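Local coordinates for putative chemotaxis protein (Desulfovibrio vulgaris str. Hildenborough, PDB 3H4Y) that probably acts as a CheX-type phosphatase in bacterial chemotaxis, removing phosphate from the response regulator CheY, at residues V9-I14 / M138-F142; N39-K43 / H127-H131. All blocks are in the same frame, centred on the assembly; numbering follows the deposited sequence.

Contact 1 sets the start of helix 10-25 on strand 137-144 of the six-stranded antiparallel sheet; contact 2 pairs strands 42-44 and 127-131 as a small two-stranded sheet that reaches the second subunit. Their centres lie about 16 Å apart, and they meet where Ala139 CB packs against Asn40 ND2 at 3.5 Å. Along the chain, strand 127-131 is followed, after a short connection, by strand 137-144. Ala139 makes no contact with residues 9-14 and instead packs on Asn40, which places contact 2 on the face of the sheet opposite helix 10-25. A diol probably carried over from crystallisation sits about 4 Å from the Met138 side chain in contact 1; it may mark a pocket.

Contact 1. Residues V9-I14 / M138-F142; sequences VAKPFI and MAIPF
Met138, a selenomethionine, lays CE over one face of the Phe13 ring, Met138 CE 3.9 Å from Phe13 CG, while SE stands 5.1 Å from the ring centroid, 43° off its normal: an oblique Met-aromatic contact. Its t,t,p rotamer brings SE to 3.7 Å from Ala10 CA and 4.1 Å from Val9 CG2. Residues 138-142 are extended; 10-14 are helical, with Ile14 N hydrogen-bonded to Ala10 O at 2.9 Å. The two axes approach to 10.0 Å at -36°, roughly parallel, Ala10 CA 7.6 Å from Ile140 CA. From the strand, Met138, Ile140 and Phe142 point toward the helix. Ile140, m,t, sends CD1 among Ala10 CB (3.8 Å), Phe13 CB (4.0 Å; Phe13 chi1 m) and Ile14 CG1 (3.9 Å), and Phe142, chi1 m, turns its ring edge to Ile14, Phe142 CZ 4.1 Å from Ile14 CA. Leu107 and Ala103 of helix 84-109 pack on Phe13. No hydrogen bond crosses; this is apolar helix-on-sheet packing of an alpha+beta domain, as expected for the CheX family.

Contact 2. Residues N39-K43 / H127-H131; sequences NNVAK and HTISH
His127 opens the strand; its backbone hydrogen-bonds Gly44, continuing the antiparallel pairing, and His127 O lies 3.3 Å from Lys43 CA in a CA-H...O contact, while the imidazole, at chi1 p, hydrogen-bonds Ser47 OG through NE2 and Gly124 O through ND1. Thr128 forms a non-hydrogen-bonded antiparallel pair with Lys43 (CA-CA 4.4 Å); Thr128 CB meets Val41 CG1 at 3.6 Å, and Thr128 CG2 lies 4.0 Å from Lys43 CB. Ile129 forms the hydrogen-bonded pair with Ala42 (CA-CA 5.2 Å), through Ile129 N to Ala42 O at 2.8 Å and Ala42 N to Ile129 O at 3.1 Å. This short antiparallel sheet, its touching parts directed 167° apart, is extended across the dimer interface, because 128-131 also pairs antiparallel with a strand of the second subunit. Ala42 and Ile129 share a face, CB to CB 4.4 Å, and both pack on Thr63 of strand 58-64. At Ser130, OG lies 3.6 Å from Val41 CG2 and hydrogen-bonds Lys89 NZ of the second subunit. By His131 the backbones have parted and water fills the gap: water 2 donates to Asn40 O and His131 O, each at 2.8 Å. Asn39 takes a left-handed conformation (56/31) before the chain runs extended from Asn40 on. The imidazole of His131 hydrogen-bonds Ser61 OG through NE2 and Ser120 OG of the second subunit through ND1.

Contact 1. Residues V9-I14 / M138-F142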
loop_
_atom_site.group_PDB
_atom_site.type_symbol
_atom_site.label_atom_id
_atom_site.label_comp_id
_atom_site.label_asym_id
_atom_site.label_seq_id
_atom_site.Cartn_x
_atom_site.Cartn_y
_atom_site.Cartn_z
ATOM N N VAL A 9 -16.413 13.951 -4.110
ATOM C CA VAL A 9 -15.960 12.650 -3.620
ATOM C C VAL A 9 -15.434 12.678 -2.168
ATOM O O VAL A 9 -15.262 11.630 -1.564
ATOM C CB VAL A 9 -14.921 11.973 -4.526
ATOM C CG1 VAL A 9 -15.548 11.642 -5.871
ATOM C CG2 VAL A 9 -13.640 12.822 -4.678
ATOM N N ALA A 10 -15.190 13.856 -1.601
ATOM C CA ALA A 10 -14.754 13.921 -0.213
ATOM C C ALA A 10 -15.881 13.499 0.731
ATOM O O ALA A 10 -15.627 13.021 1.819
ATOM C CB ALA A 10 -14.266 15.318 0.141
ATOM N N LYS A 11 -17.134 13.706 0.319
ATOM C CA LYS A 11 -18.274 13.410 1.188
ATOM C C LYS A 11 -18.333 11.997 1.750
ATOM O O LYS A 11 -18.408 11.837 2.974
ATOM C CB LYS A 11 -19.618 13.823 0.544
ATOM C CG LYS A 11 -19.739 15.338 0.360
ATOM C CD LYS A 11 -21.103 15.730 -0.218
ATOM C CE LYS A 11 -21.202 17.239 -0.458
ATOM N NZ LYS A 11 -22.425 17.601 -1.253
ATOM N N PRO A 12 -18.272 10.964 0.880
ATOM C CA PRO A 12 -18.298 9.588 1.411
ATOM C C PRO A 12 -17.087 9.271 2.320
ATOM O O PRO A 12 -17.193 8.462 3.254
ATOM C CB PRO A 12 -18.366 8.720 0.142
ATOM C CG PRO A 12 -17.938 9.610 -0.985
ATOM C CD PRO A 12 -18.263 10.991 -0.605
ATOM N N PHE A 13 -15.939 9.886 2.047
ATOM C CA PHE A 13 -14.758 9.698 2.908
ATOM C C PHE A 13 -14.883 10.339 4.262
ATOM O O PHE A 13 -14.462 9.758 5.274
ATOM C CB PHE A 13 -13.478 10.121 2.165
ATOM C CG PHE A 13 -13.053 9.110 1.152
ATOM C CD1 PHE A 13 -12.335 7.979 1.546
ATOM C CD2 PHE A 13 -13.444 9.219 -0.186
ATOM C CE1 PHE A 13 -12.004 7.008 0.635
ATOM C CE2 PHE A 13 -13.099 8.240 -1.101
ATOM C CZ PHE A 13 -12.372 7.123 -0.670
ATOM N N ILE A 14 -15.444 11.543 4.296
ATOM C CA ILE A 14 -15.639 12.201 5.584
ATOM C C ILE A 14 -16.666 11.414 6.403
ATOM O O ILE A 14 -16.438 11.121 7.568
ATOM C CB ILE A 14 -16.051 13.669 5.382
ATOM C CG1 ILE A 14 -14.881 14.456 4.808
ATOM C CG2 ILE A 14 -16.542 14.289 6.726
ATOM C CD1 ILE A 14 -15.302 15.842 4.260
HETATM N N MSE A 138 -6.744 13.142 -3.967
HETATM C CA MSE A 138 -7.555 13.816 -2.920
HETATM C C MSE A 138 -6.915 13.537 -1.562
HETATM O O MSE A 138 -6.514 12.397 -1.263
HETATM C CB MSE A 138 -9.001 13.292 -2.885
HETATM C CG MSE A 138 -9.932 13.985 -1.857
HETATM SE SE MSE A 138 -11.353 12.760 -1.282
HETATM C CE MSE A 138 -10.310 11.675 -0.061
ATOM N N ALA A 139 -6.791 14.575 -0.743
ATOM C CA ALA A 139 -6.368 14.414 0.630
ATOM C C ALA A 139 -7.295 15.195 1.546
ATOM O O ALA A 139 -7.763 16.286 1.195
ATOM C CB ALA A 139 -4.962 14.876 0.816
ATOM N N ILE A 140 -7.561 14.623 2.722
ATOM C CA ILE A 140 -8.391 15.287 3.741
ATOM C C ILE A 140 -7.665 15.093 5.064
ATOM O O ILE A 140 -7.498 13.941 5.531
ATOM C CB ILE A 140 -9.835 14.720 3.856
ATOM C CG1 ILE A 140 -10.538 14.609 2.495
ATOM C CG2 ILE A 140 -10.695 15.564 4.878
ATOM C CD1 ILE A 140 -11.745 13.694 2.533
ATOM N N PRO A 141 -7.192 16.201 5.645
ATOM C CA PRO A 141 -6.634 16.065 6.986
ATOM C C PRO A 141 -7.772 15.958 8.015
ATOM O O PRO A 141 -8.842 16.548 7.841
ATOM C CB PRO A 141 -5.874 17.363 7.175
ATOM C CG PRO A 141 -6.651 18.389 6.352
ATOM C CD PRO A 141 -7.227 17.601 5.170
ATOM N N PHE A 142 -7.538 15.203 9.083
ATOM C CA PHE A 142 -8.434 15.137 10.229
ATOM C C PHE A 142 -7.643 15.415 11.521
ATOM O O PHE A 142 -6.455 15.064 11.632
ATOM C CB PHE A 142 -9.068 13.751 10.336
ATOM C CG PHE A 142 -10.049 13.452 9.260
ATOM C CD1 PHE A 142 -9.618 13.037 8.001
ATOM C CD2 PHE A 142 -11.418 13.531 9.499
ATOM C CE1 PHE A 142 -10.538 12.718 7.011
ATOM C CE2 PHE A 142 -12.326 13.197 8.548
ATOM C CZ PHE A 142 -11.909 12.812 7.293
#

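Contact 2. Residues N39-K43 / H127-H131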
loop_
_atom_site.group_PDB
_atom_site.type_symbol
_atom_site.label_atom_id
_atom_site.label_comp_id
_atom_site.label_asym_id
_atom_site.label_seq_id
_atom_site.Cartn_x
_atom_site.Cartn_y
_atom_site.Cartn_z
ATOM N N ASN A 39 0.587 14.346 -7.520
ATOM C CA ASN A 39 1.724 13.834 -6.734
ATOM C C ASN A 39 1.691 14.242 -5.252
ATOM O O ASN A 39 2.734 14.391 -4.616
ATOM C CB ASN A 39 3.059 14.225 -7.381
ATOM C CG ASN A 39 3.219 13.644 -8.787
ATOM O OD1 ASN A 39 2.642 12.605 -9.156
ATOM N ND2 ASN A 39 3.989 14.330 -9.586
ATOM N N ASN A 40 0.496 14.392 -4.702
ATOM C CA ASN A 40 0.381 14.660 -3.261
ATOM C C ASN A 40 1.055 13.529 -2.473
ATOM O O ASN A 40 0.996 12.363 -2.860
ATOM C CB ASN A 40 -1.079 14.765 -2.818
ATOM C CG ASN A 40 -1.217 15.558 -1.536
ATOM O OD1 ASN A 40 -0.849 16.724 -1.506
ATOM N ND2 ASN A 40 -1.646 14.901 -0.437
ATOM N N VAL A 41 1.718 13.909 -1.382
ATOM C CA VAL A 41 2.416 12.979 -0.527
ATOM C C VAL A 41 1.854 13.116 0.877
ATOM O O VAL A 41 1.653 14.252 1.363
ATOM C CB VAL A 41 3.921 13.289 -0.516
ATOM C CG1 VAL A 41 4.655 12.347 0.452
ATOM C CG2 VAL A 41 4.525 13.201 -1.951
ATOM N N ALA A 42 1.601 11.990 1.548
ATOM C CA ALA A 42 1.225 12.010 2.963
ATOM C C ALA A 42 2.424 11.540 3.763
ATOM O O ALA A 42 3.073 10.573 3.387
ATOM C CB ALA A 42 0.020 11.096 3.236
ATOM N N LYS A 43 2.705 12.200 4.884
ATOM C CA LYS A 43 3.850 11.869 5.730
ATOM C C LYS A 43 3.346 11.613 7.130
ATOM O O LYS A 43 2.530 12.368 7.658
ATOM C CB LYS A 43 4.876 12.997 5.725
ATOM C CG LYS A 43 6.104 12.698 6.590
ATOM C CD LYS A 43 7.173 13.731 6.358
ATOM C CE LYS A 43 8.348 13.509 7.300
ATOM N NZ LYS A 43 9.475 14.431 7.001
ATOM N N HIS A 127 7.692 8.315 7.628
ATOM C CA HIS A 127 7.638 7.710 6.304
ATOM C C HIS A 127 6.662 8.516 5.419
ATOM O O HIS A 127 5.851 9.286 5.901
ATOM C CB HIS A 127 7.235 6.217 6.377
ATOM C CG HIS A 127 5.784 5.987 6.718
ATOM N ND1 HIS A 127 5.381 5.612 7.981
ATOM C CD2 HIS A 127 4.654 6.081 5.974
ATOM C CE1 HIS A 127 4.056 5.490 7.996
ATOM N NE2 HIS A 127 3.594 5.759 6.791
ATOM N N THR A 128 6.774 8.329 4.118
ATOM C CA THR A 128 5.858 8.950 3.161
ATOM C C THR A 128 5.121 7.922 2.326
ATOM O O THR A 128 5.638 6.821 2.058
ATOM C CB THR A 128 6.611 9.919 2.224
ATOM O OG1 THR A 128 7.624 9.210 1.488
ATOM C CG2 THR A 128 7.243 11.091 3.054
ATOM N N ILE A 129 3.899 8.290 1.967
ATOM C CA ILE A 129 3.030 7.516 1.085
ATOM C C ILE A 129 2.811 8.337 -0.165
ATOM O O ILE A 129 2.251 9.444 -0.091
ATOM C CB ILE A 129 1.644 7.244 1.719
ATOM C CG1 ILE A 129 1.719 6.590 3.099
ATOM C CG2 ILE A 129 0.777 6.410 0.744
ATOM C CD1 ILE A 129 2.468 5.209 3.113
ATOM N N SER A 130 3.188 7.775 -1.317
ATOM C CA SER A 130 3.079 8.487 -2.587
ATOM C C SER A 130 2.344 7.607 -3.576
ATOM O O SER A 130 2.923 6.713 -4.177
ATOM C CB SER A 130 4.460 8.860 -3.140
ATOM O OG SER A 130 5.166 9.677 -2.232
ATOM N N HIS A 131 1.052 7.841 -3.727
ATOM C CA HIS A 131 0.338 7.131 -4.776
ATOM C C HIS A 131 0.848 7.576 -6.153
ATOM O O HIS A 131 1.084 8.760 -6.404
ATOM C CB HIS A 131 -1.174 7.309 -4.654
ATOM C CG HIS A 131 -1.692 7.002 -3.296
ATOM N ND1 HIS A 131 -1.514 5.774 -2.703
ATOM C CD2 HIS A 131 -2.311 7.785 -2.381
ATOM C CE1 HIS A 131 -2.046 5.804 -1.493
ATOM N NE2 HIS A 131 -2.547 7.015 -1.277
HETATM O O HOH W 1 1.152 10.233 -8.542
HETATM O O HOH W 2 2.133 10.864 -4.975
#